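Long-range contacts in glutathione transferase (Phanerochaete chrysosporium, PDB 4F0C), which probably transfers glutathione to small electrophilic molecules, or removes it from its conjugates, as a Ure2p-like member of its family, and binds oxidized glutathione disulfide in the crystal: residues A[6-11]-A[31-36]; A[10-15]-A[37-42]; A[21-26]-A[215-220]. One frame throughout, in Å; residues are numbered along the deposited sequence.

Interaction 1: residues A[6-11]-A[31-36]; sequences QFTLFN and SFETVY. With SO4 (sulfate ion), chain D.
Gln-6 enters the contact through its backbone: its N donates to Ser-31 OG at 2.9 Å. Farther out, water 1 donates to Gln-6 OE1 and accepts from Ser-31 N, joining the two residues a second time. Phe-7 N bonds to Ser-31 O and Phe-7 O accepts from Glu-33 N, while Phe-7 CB packs on Phe-32 CB at 3.8 Å. At Thr-8 a side-chain bond is added: OG1 donates to Glu-33 OE1 over 2.6 Å, on the lone pair turned away from OE2. A chi1 of 66° wedges Glu-33 CG between its own N and carbonyl carbon, from where the extended chain runs alongside Thr-8. An alanine in place of Thr-8 would probably leave Glu-33 OE1 without this donor and Val-35 CG2 without the methyl it touches. Parallel pairing in register, with strand axes 28° apart, marks the beta-alpha-beta unit that opens the thioredoxin-like domain, helix 18-28 being its crossover. Leu-9 keeps the alternation: its N donates to Glu-33 O almost straight, at 179°, and its O accepts from Val-35 N. Phe-10 and Val-35 lie side by side, CD1 3.8 Å from Val-35 CB. Finally Asn-11 N donates to Val-35 O, Asn-11 CB meets Thr-34 CG2 at 3.7 Å, and water 2 links Asn-11 ND2 to Thr-34 OG1. Thr-34 N, on the outward edge of its strand, binds a sulfate ion, probably from the crystallisation liquor.

Interaction 2: residues A[10-15]-A[37-42]; sequences FNHQVG and VNLGQR. With GDS (oxidized glutathione disulfide), chain B; SO4 (sulfate ion), chain G.
The imidazole of His-12 is bracketed on both faces: Leu-39 CD1, meeting it tip to tip, sits 3.5 Å above the plane over its centre, a CH-pi contact 11° off the normal, while Gln-13 OE1 lies against the opposite face, displaced toward the rim. Around the edge, in the ring plane, come Gly-15 N, Val-37 O and the sulfate. His-12 CD2 approaches Val-37 O at 3.3 Å. His-12 ND1 accepts from Gly-15 N at 3.1 Å, the donor lying in the ring plane. On the other nitrogen, His-12 NE2 donates to sulfate O4 at 2.8 Å. Next to this, Val-37 N donates to Asn-11 O (3.1 Å, N-H...O angle 163°), carrying the strand pairing one step into the loop, and Val-37 CG2 packs on Phe-10 CD1 at 3.9 Å. These contacts tie the loop after strand 32-36 to the turn that leads from strand 7-11 toward the glutathione disulfide, where Gly-15, part of the ligand pocket, brings CA to 3.5 Å from GDS SG2. An accepting ND1 and a donating NE2 fix the ring's rotation and are consistent with the proton on NE2, turned to the sulfate, which probably comes from the crystallisation liquor.

Interaction 3: residues A[21-26]-A[215-220]; sequences VDMLLR and ESLKTK
Arg-26 NH1 reaches Glu-215 OE2 of the opposing helix at 2.9 Å, a hydrogen-bonded salt bridge in which the carboxylate is met on its anti side and the two flat groups stand 81° apart. Within its own helix Arg-26 grips Asp-22 side-on: NE bonds to OD1 at 2.7 Å, in the guanidinium plane, and NH2 to OD2 at 3.0 Å. One guanidinium thereby joins carboxylates from two helices, which probably offsets their mutual repulsion. A chi3 of -164° continues the extended Arg-26 chain as far as NE.

Among hydrogen bonds from hydroxyls, Ser-216 OG donates to the charged Asp-22 OD1 at 2.7 Å. That oxygen also accepts from Arg-26 NE, and the two donors come from opposite faces of the carboxylate plane, so Asp-22 is held by both helices. Within its own helix, Thr-219 OG1 donates to Glu-215 O; it also lies over one face of the guanidinium, offset toward its rim.

Van der Waals packing completes the contact. Met-23 CG rests against the serine hydroxyl, 3.4 Å from Ser-216 OG, where the helices come close. The apolar pair is Met-23 CE with Leu-217 CD2, at 3.8 Å; beyond, Met-23 meets Val-174 and Leu-217 meets Ile-175 of helix 174-184.

The segment axes pass 9.4 Å apart at 133°. Such packing of the first helix of the thioredoxin-like domain against a C-terminal helix belongs to the interdomain interface of the glutathione transferase fold.

Overall arrangement
From the N terminus, strand 7-11 is the first strand and helix 18-28 leads to strand 32-36; interaction 1 closes this beta-alpha-beta loop of 19 intervening residues. Interaction 2 starts from the same strand, shares Phe-10 and Asn-11 with it, and reaches slightly farther, closing a loop of 21 residues that encloses the helix and second strand. Interaction 3 leaves from the helix inside both loops and spans 188 residues, so it crosses the other two and ties the thioredoxin-like domain to the C-terminal helix 211-227. Its helix also packs on the sheet, Phe-32 CZ lying 3.3 Å from Asp-22 OD2. Lys-220 NZ probably bonds to Val-14 O, joining 215-220 to the turn of interaction 2.

Interaction 1: residues A[6-11]-A[31-36]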
# COMPACT_ATOMS: atom_id res chain seq x y z
N GLN A 6 -21.15 12.83 12.43
CA GLN A 6 -19.86 13.42 12.18
C GLN A 6 -19.28 13.09 10.81
O GLN A 6 -18.76 13.96 10.15
CB GLN A 6 -18.82 13.04 13.24
CG GLN A 6 -17.43 13.67 12.93
CD GLN A 6 -16.51 13.71 14.14
OE1 GLN A 6 -16.82 13.12 15.18
NE2 GLN A 6 -15.37 14.40 14.01
N PHE A 7 -19.34 11.82 10.43
CA PHE A 7 -18.66 11.34 9.23
C PHE A 7 -19.65 10.80 8.23
O PHE A 7 -20.69 10.23 8.60
CB PHE A 7 -17.67 10.21 9.58
CG PHE A 7 -16.60 10.62 10.56
CD1 PHE A 7 -15.52 11.41 10.14
CD2 PHE A 7 -16.69 10.25 11.90
CE1 PHE A 7 -14.49 11.77 11.06
CE2 PHE A 7 -15.71 10.60 12.82
CZ PHE A 7 -14.60 11.39 12.40
N THR A 8 -19.32 10.97 6.95
CA THR A 8 -19.91 10.14 5.90
C THR A 8 -18.82 9.18 5.46
O THR A 8 -17.71 9.60 5.06
CB THR A 8 -20.37 10.95 4.66
OG1 THR A 8 -21.40 11.85 5.05
CG2 THR A 8 -20.91 10.03 3.56
N LEU A 9 -19.12 7.89 5.57
CA LEU A 9 -18.23 6.86 5.06
C LEU A 9 -18.80 6.31 3.76
O LEU A 9 -19.89 5.74 3.74
CB LEU A 9 -18.08 5.70 6.07
CG LEU A 9 -17.28 4.47 5.59
CD1 LEU A 9 -15.83 4.82 5.19
CD2 LEU A 9 -17.29 3.33 6.67
N PHE A 10 -18.08 6.49 2.66
CA PHE A 10 -18.48 5.87 1.42
C PHE A 10 -17.92 4.45 1.44
O PHE A 10 -16.72 4.24 1.56
CB PHE A 10 -17.96 6.66 0.21
CG PHE A 10 -18.56 8.05 0.09
CD1 PHE A 10 -19.82 8.22 -0.47
CD2 PHE A 10 -17.86 9.16 0.53
CE1 PHE A 10 -20.37 9.48 -0.61
CE2 PHE A 10 -18.41 10.45 0.39
CZ PHE A 10 -19.68 10.59 -0.16
N ASN A 11 -18.84 3.49 1.39
CA ASN A 11 -18.51 2.10 1.59
C ASN A 11 -19.09 1.27 0.44
O ASN A 11 -19.71 1.80 -0.50
CB ASN A 11 -19.08 1.67 2.97
CG ASN A 11 -18.35 0.47 3.59
OD1 ASN A 11 -17.50 -0.14 2.95
ND2 ASN A 11 -18.68 0.14 4.83
N SER A 31 -19.76 8.89 15.46
CA SER A 31 -21.02 8.86 14.70
C SER A 31 -20.78 8.95 13.19
O SER A 31 -19.96 9.75 12.72
CB SER A 31 -21.97 9.96 15.17
OG SER A 31 -21.44 11.23 14.87
N PHE A 32 -21.49 8.14 12.41
CA PHE A 32 -21.25 8.14 10.97
C PHE A 32 -22.44 7.62 10.19
O PHE A 32 -23.13 6.70 10.65
CB PHE A 32 -19.96 7.37 10.59
CG PHE A 32 -20.00 5.85 10.85
CD1 PHE A 32 -19.75 5.33 12.13
CD2 PHE A 32 -20.22 4.96 9.80
CE1 PHE A 32 -19.75 3.93 12.37
CE2 PHE A 32 -20.22 3.58 10.02
CZ PHE A 32 -19.98 3.06 11.31
N GLU A 33 -22.68 8.21 9.03
CA GLU A 33 -23.62 7.62 8.10
C GLU A 33 -22.80 6.83 7.08
O GLU A 33 -21.62 7.14 6.82
CB GLU A 33 -24.47 8.67 7.40
CG GLU A 33 -23.67 9.55 6.50
CD GLU A 33 -24.51 10.31 5.47
OE1 GLU A 33 -23.93 11.15 4.77
OE2 GLU A 33 -25.73 10.07 5.36
N THR A 34 -23.42 5.80 6.53
CA THR A 34 -22.78 4.98 5.51
C THR A 34 -23.52 5.16 4.21
O THR A 34 -24.73 5.03 4.17
CB THR A 34 -22.77 3.49 5.89
OG1 THR A 34 -21.97 3.35 7.07
CG2 THR A 34 -22.13 2.65 4.78
N VAL A 35 -22.77 5.48 3.16
CA VAL A 35 -23.32 5.58 1.82
C VAL A 35 -22.68 4.50 0.96
O VAL A 35 -21.46 4.50 0.76
CB VAL A 35 -23.01 6.95 1.20
CG1 VAL A 35 -23.51 6.98 -0.26
CG2 VAL A 35 -23.62 8.10 2.03
N TYR A 36 -23.49 3.55 0.49
CA TYR A 36 -22.99 2.53 -0.41
C TYR A 36 -22.97 3.04 -1.84
O TYR A 36 -24.01 3.37 -2.42
CB TYR A 36 -23.81 1.24 -0.31
CG TYR A 36 -23.73 0.60 1.06
CD1 TYR A 36 -22.51 0.12 1.57
CD2 TYR A 36 -24.88 0.45 1.84
CE1 TYR A 36 -22.45 -0.47 2.84
CE2 TYR A 36 -24.83 -0.13 3.10
CZ TYR A 36 -23.62 -0.59 3.59
OH TYR A 36 -23.58 -1.17 4.84
S SO4 D . -26.90 5.54 8.55
O1 SO4 D . -25.77 5.00 7.79
O2 SO4 D . -27.94 5.85 7.58
O3 SO4 D . -27.37 4.54 9.50
O4 SO4 D . -26.57 6.76 9.29
O HOH W 1 -18.84 11.46 16.29
O HOH W 2 -20.31 1.14 7.02

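Interaction 2: residues A[10-15]-A[37-42]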
# COMPACT_ATOMS: atom_id res chain seq x y z
N PHE A 10 -18.08 6.49 2.66
CA PHE A 10 -18.48 5.87 1.42
C PHE A 10 -17.92 4.45 1.44
O PHE A 10 -16.72 4.24 1.56
CB PHE A 10 -17.96 6.66 0.21
CG PHE A 10 -18.56 8.05 0.09
CD1 PHE A 10 -19.82 8.22 -0.47
CD2 PHE A 10 -17.86 9.16 0.53
CE1 PHE A 10 -20.37 9.48 -0.61
CE2 PHE A 10 -18.41 10.45 0.39
CZ PHE A 10 -19.68 10.59 -0.16
N ASN A 11 -18.84 3.49 1.39
CA ASN A 11 -18.51 2.10 1.59
C ASN A 11 -19.09 1.27 0.44
O ASN A 11 -19.71 1.80 -0.50
CB ASN A 11 -19.08 1.67 2.97
CG ASN A 11 -18.35 0.47 3.59
OD1 ASN A 11 -17.50 -0.14 2.95
ND2 ASN A 11 -18.68 0.14 4.83
N HIS A 12 -18.88 -0.05 0.51
CA HIS A 12 -19.52 -0.99 -0.41
C HIS A 12 -19.86 -2.24 0.41
O HIS A 12 -19.12 -2.59 1.34
CB HIS A 12 -18.58 -1.38 -1.57
CG HIS A 12 -19.27 -2.13 -2.66
ND1 HIS A 12 -19.10 -3.48 -2.86
CD2 HIS A 12 -20.19 -1.73 -3.57
CE1 HIS A 12 -19.86 -3.88 -3.87
NE2 HIS A 12 -20.53 -2.83 -4.32
N GLN A 13 -20.97 -2.89 0.07
CA GLN A 13 -21.45 -4.03 0.84
C GLN A 13 -20.52 -5.24 0.69
O GLN A 13 -20.24 -5.94 1.66
CB GLN A 13 -22.89 -4.40 0.44
CG GLN A 13 -23.93 -3.28 0.65
CD GLN A 13 -24.20 -2.47 -0.61
OE1 GLN A 13 -23.30 -2.26 -1.44
NE2 GLN A 13 -25.44 -2.01 -0.77
N VAL A 14 -20.06 -5.50 -0.54
CA VAL A 14 -19.27 -6.71 -0.79
C VAL A 14 -17.77 -6.47 -0.63
O VAL A 14 -17.07 -7.28 -0.02
CB VAL A 14 -19.53 -7.27 -2.20
CG1 VAL A 14 -18.66 -8.52 -2.44
CG2 VAL A 14 -21.02 -7.61 -2.38
N GLY A 15 -17.27 -5.37 -1.18
CA GLY A 15 -15.83 -5.10 -1.17
C GLY A 15 -15.29 -4.93 0.25
O GLY A 15 -15.95 -4.33 1.10
N VAL A 37 -21.77 3.11 -2.40
CA VAL A 37 -21.55 3.59 -3.75
C VAL A 37 -21.78 2.39 -4.64
O VAL A 37 -21.26 1.30 -4.40
CB VAL A 37 -20.10 4.07 -3.91
CG1 VAL A 37 -19.87 4.58 -5.32
CG2 VAL A 37 -19.80 5.15 -2.89
N ASN A 38 -22.59 2.56 -5.67
CA ASN A 38 -22.89 1.41 -6.49
C ASN A 38 -21.97 1.25 -7.70
O ASN A 38 -22.05 1.99 -8.69
CB ASN A 38 -24.36 1.36 -6.85
CG ASN A 38 -24.58 0.85 -8.24
OD1 ASN A 38 -24.86 1.62 -9.14
ND2 ASN A 38 -24.38 -0.45 -8.44
N LEU A 39 -21.08 0.27 -7.60
CA LEU A 39 -20.01 0.06 -8.57
C LEU A 39 -20.53 -0.44 -9.93
O LEU A 39 -19.86 -0.27 -10.95
CB LEU A 39 -18.96 -0.88 -7.96
CG LEU A 39 -18.55 -0.57 -6.51
CD1 LEU A 39 -17.57 -1.62 -5.95
CD2 LEU A 39 -17.98 0.84 -6.34
N GLY A 40 -21.73 -1.02 -9.95
CA GLY A 40 -22.33 -1.56 -11.17
C GLY A 40 -22.80 -0.53 -12.18
O GLY A 40 -22.79 -0.78 -13.40
N GLN A 41 -23.23 0.63 -11.68
CA GLN A 41 -23.58 1.78 -12.53
C GLN A 41 -22.36 2.67 -12.64
O GLN A 41 -22.44 3.78 -13.17
CB GLN A 41 -24.74 2.58 -11.94
CG GLN A 41 -25.46 3.54 -12.89
CD GLN A 41 -26.69 2.92 -13.54
OE1 GLN A 41 -26.59 2.21 -14.55
NE2 GLN A 41 -27.86 3.19 -12.97
N ARG A 42 -21.23 2.18 -12.12
CA ARG A 42 -19.97 2.90 -12.16
C ARG A 42 -20.12 4.28 -11.49
O ARG A 42 -19.59 5.28 -11.96
CB ARG A 42 -19.45 3.02 -13.60
CG ARG A 42 -19.10 1.66 -14.23
CD ARG A 42 -18.70 1.77 -15.71
NE ARG A 42 -17.62 2.73 -15.93
CZ ARG A 42 -16.33 2.49 -15.70
NH1 ARG A 42 -15.93 1.31 -15.24
NH2 ARG A 42 -15.44 3.45 -15.93
N1 GDS B . -5.83 0.72 -1.66
CA1 GDS B . -7.30 1.06 -1.67
C1 GDS B . -7.86 1.22 -0.21
OE1 GDS B . -7.38 0.50 0.72
OE2 GDS B . -8.71 2.14 -0.03
CB1 GDS B . -8.15 -0.04 -2.41
CG1 GDS B . -9.65 0.33 -2.42
CD1 GDS B . -10.38 -0.65 -3.28
O1 GDS B . -9.87 -1.60 -3.85
N2 GDS B . -11.74 -0.40 -3.38
CA2 GDS B . -12.62 -1.24 -4.21
C2 GDS B . -13.27 -0.41 -5.29
O2 GDS B . -13.71 0.71 -5.02
CB2 GDS B . -13.80 -1.80 -3.37
SG2 GDS B . -13.19 -3.07 -2.24
N3 GDS B . -13.41 -0.99 -6.50
CA3 GDS B . -14.07 -0.26 -7.55
C3 GDS B . -13.28 -0.36 -8.85
OE3 GDS B . -13.83 0.01 -9.91
OE4 GDS B . -12.10 -0.75 -8.73
N4 GDS B . -8.52 -4.12 -3.94
CA4 GDS B . -7.07 -4.30 -3.74
C4 GDS B . -6.70 -3.72 -2.35
OE5 GDS B . -7.55 -3.76 -1.43
OE6 GDS B . -5.54 -3.25 -2.25
C5 GDS B . -9.25 -5.05 -4.64
O5 GDS B . -8.78 -6.07 -5.12
CA5 GDS B . -10.75 -4.79 -4.79
N5 GDS B . -11.26 -5.42 -6.04
CB5 GDS B . -11.45 -5.39 -3.56
SG5 GDS B . -13.19 -4.82 -3.48
CA6 GDS B . -11.11 -3.81 -9.84
C6 GDS B . -10.19 -4.91 -10.51
OE7 GDS B . -10.06 -4.89 -11.76
OE8 GDS B . -9.64 -5.73 -9.74
N6 GDS B . -11.28 -2.67 -10.75
CB6 GDS B . -12.46 -4.49 -9.49
CG6 GDS B . -12.36 -5.40 -8.25
CD6 GDS B . -11.88 -4.63 -7.04
O6 GDS B . -12.02 -3.41 -6.86
S SO4 G . -22.34 -3.73 -7.02
O1 SO4 G . -21.00 -3.72 -7.62
O2 SO4 G . -23.34 -3.76 -8.09
O3 SO4 G . -22.48 -4.91 -6.18
O4 SO4 G . -22.53 -2.52 -6.22
O HOH W 3 -23.63 -0.50 -3.64

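Interaction 3: residues A[21-26]-A[215-220]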
# COMPACT_ATOMS: atom_id res chain seq x y z
N VAL A 21 -12.54 0.83 8.09
CA VAL A 21 -12.89 2.12 8.65
C VAL A 21 -14.16 1.98 9.50
O VAL A 21 -14.23 2.54 10.58
CB VAL A 21 -13.14 3.15 7.54
CG1 VAL A 21 -13.52 4.49 8.14
CG2 VAL A 21 -11.84 3.30 6.70
N ASP A 22 -15.16 1.28 8.99
CA ASP A 22 -16.36 0.98 9.79
C ASP A 22 -15.97 0.39 11.17
O ASP A 22 -16.48 0.82 12.21
CB ASP A 22 -17.26 0.03 8.99
CG ASP A 22 -18.56 -0.32 9.73
OD1 ASP A 22 -18.56 -1.24 10.59
OD2 ASP A 22 -19.58 0.33 9.42
N MET A 23 -15.07 -0.61 11.18
CA MET A 23 -14.61 -1.21 12.44
C MET A 23 -14.03 -0.16 13.40
O MET A 23 -14.39 -0.13 14.57
CB MET A 23 -13.52 -2.25 12.18
CG MET A 23 -14.06 -3.56 11.64
SD MET A 23 -12.76 -4.69 11.09
CE MET A 23 -13.79 -5.89 10.23
N LEU A 24 -13.12 0.67 12.90
CA LEU A 24 -12.49 1.68 13.76
C LEU A 24 -13.49 2.70 14.30
O LEU A 24 -13.43 3.07 15.47
CB LEU A 24 -11.32 2.39 13.04
CG LEU A 24 -10.70 3.56 13.86
CD1 LEU A 24 -10.07 2.99 15.14
CD2 LEU A 24 -9.62 4.22 13.00
N LEU A 25 -14.40 3.15 13.44
CA LEU A 25 -15.40 4.12 13.89
C LEU A 25 -16.27 3.52 15.01
O LEU A 25 -16.58 4.20 15.99
CB LEU A 25 -16.28 4.58 12.72
CG LEU A 25 -15.58 5.45 11.66
CD1 LEU A 25 -16.49 5.62 10.46
CD2 LEU A 25 -15.20 6.82 12.22
N ARG A 26 -16.65 2.25 14.86
CA ARG A 26 -17.44 1.58 15.91
C ARG A 26 -16.63 1.43 17.20
O ARG A 26 -17.16 1.63 18.28
CB ARG A 26 -17.96 0.22 15.46
CG ARG A 26 -19.00 0.30 14.35
CD ARG A 26 -19.59 -1.08 13.93
NE ARG A 26 -20.24 -0.87 12.64
CZ ARG A 26 -21.49 -0.45 12.47
NH1 ARG A 26 -22.29 -0.27 13.52
NH2 ARG A 26 -21.94 -0.23 11.24
N GLU A 215 -19.69 -6.53 15.48
CA GLU A 215 -20.84 -5.76 15.03
C GLU A 215 -20.64 -5.28 13.59
O GLU A 215 -21.55 -5.32 12.78
CB GLU A 215 -21.09 -4.57 15.96
CG GLU A 215 -22.28 -3.69 15.53
CD GLU A 215 -22.52 -2.54 16.50
OE1 GLU A 215 -23.04 -2.79 17.60
OE2 GLU A 215 -22.19 -1.39 16.17
N SER A 216 -19.42 -4.82 13.27
CA SER A 216 -19.07 -4.46 11.90
C SER A 216 -19.28 -5.63 10.92
O SER A 216 -19.86 -5.45 9.84
CB SER A 216 -17.62 -3.94 11.85
OG SER A 216 -17.24 -3.64 10.53
N LEU A 217 -18.82 -6.82 11.30
CA LEU A 217 -18.93 -7.99 10.42
C LEU A 217 -20.40 -8.36 10.22
O LEU A 217 -20.82 -8.76 9.13
CB LEU A 217 -18.13 -9.18 10.96
CG LEU A 217 -16.61 -8.99 10.98
CD1 LEU A 217 -15.91 -10.12 11.79
CD2 LEU A 217 -16.04 -8.90 9.54
N LYS A 218 -21.19 -8.19 11.28
CA LYS A 218 -22.60 -8.56 11.23
C LYS A 218 -23.33 -7.56 10.34
O LYS A 218 -24.21 -7.92 9.57
CB LYS A 218 -23.19 -8.60 12.64
CG LYS A 218 -24.70 -8.89 12.70
CD LYS A 218 -25.23 -8.84 14.14
CE LYS A 218 -26.70 -9.30 14.24
NZ LYS A 218 -27.23 -9.22 15.64
N THR A 219 -22.95 -6.29 10.43
CA THR A 219 -23.55 -5.22 9.65
C THR A 219 -23.27 -5.45 8.17
O THR A 219 -24.15 -5.28 7.32
CB THR A 219 -22.97 -3.85 10.09
OG1 THR A 219 -23.33 -3.59 11.45
CG2 THR A 219 -23.51 -2.70 9.21
N LYS A 220 -22.03 -5.84 7.86
CA LYS A 220 -21.68 -6.14 6.48
C LYS A 220 -22.52 -7.28 5.92
O LYS A 220 -23.02 -7.18 4.79
CB LYS A 220 -20.17 -6.44 6.35
CG LYS A 220 -19.72 -6.95 4.98
CD LYS A 220 -18.19 -7.11 4.97
CE LYS A 220 -17.59 -7.23 3.57
NZ LYS A 220 -18.28 -8.28 2.79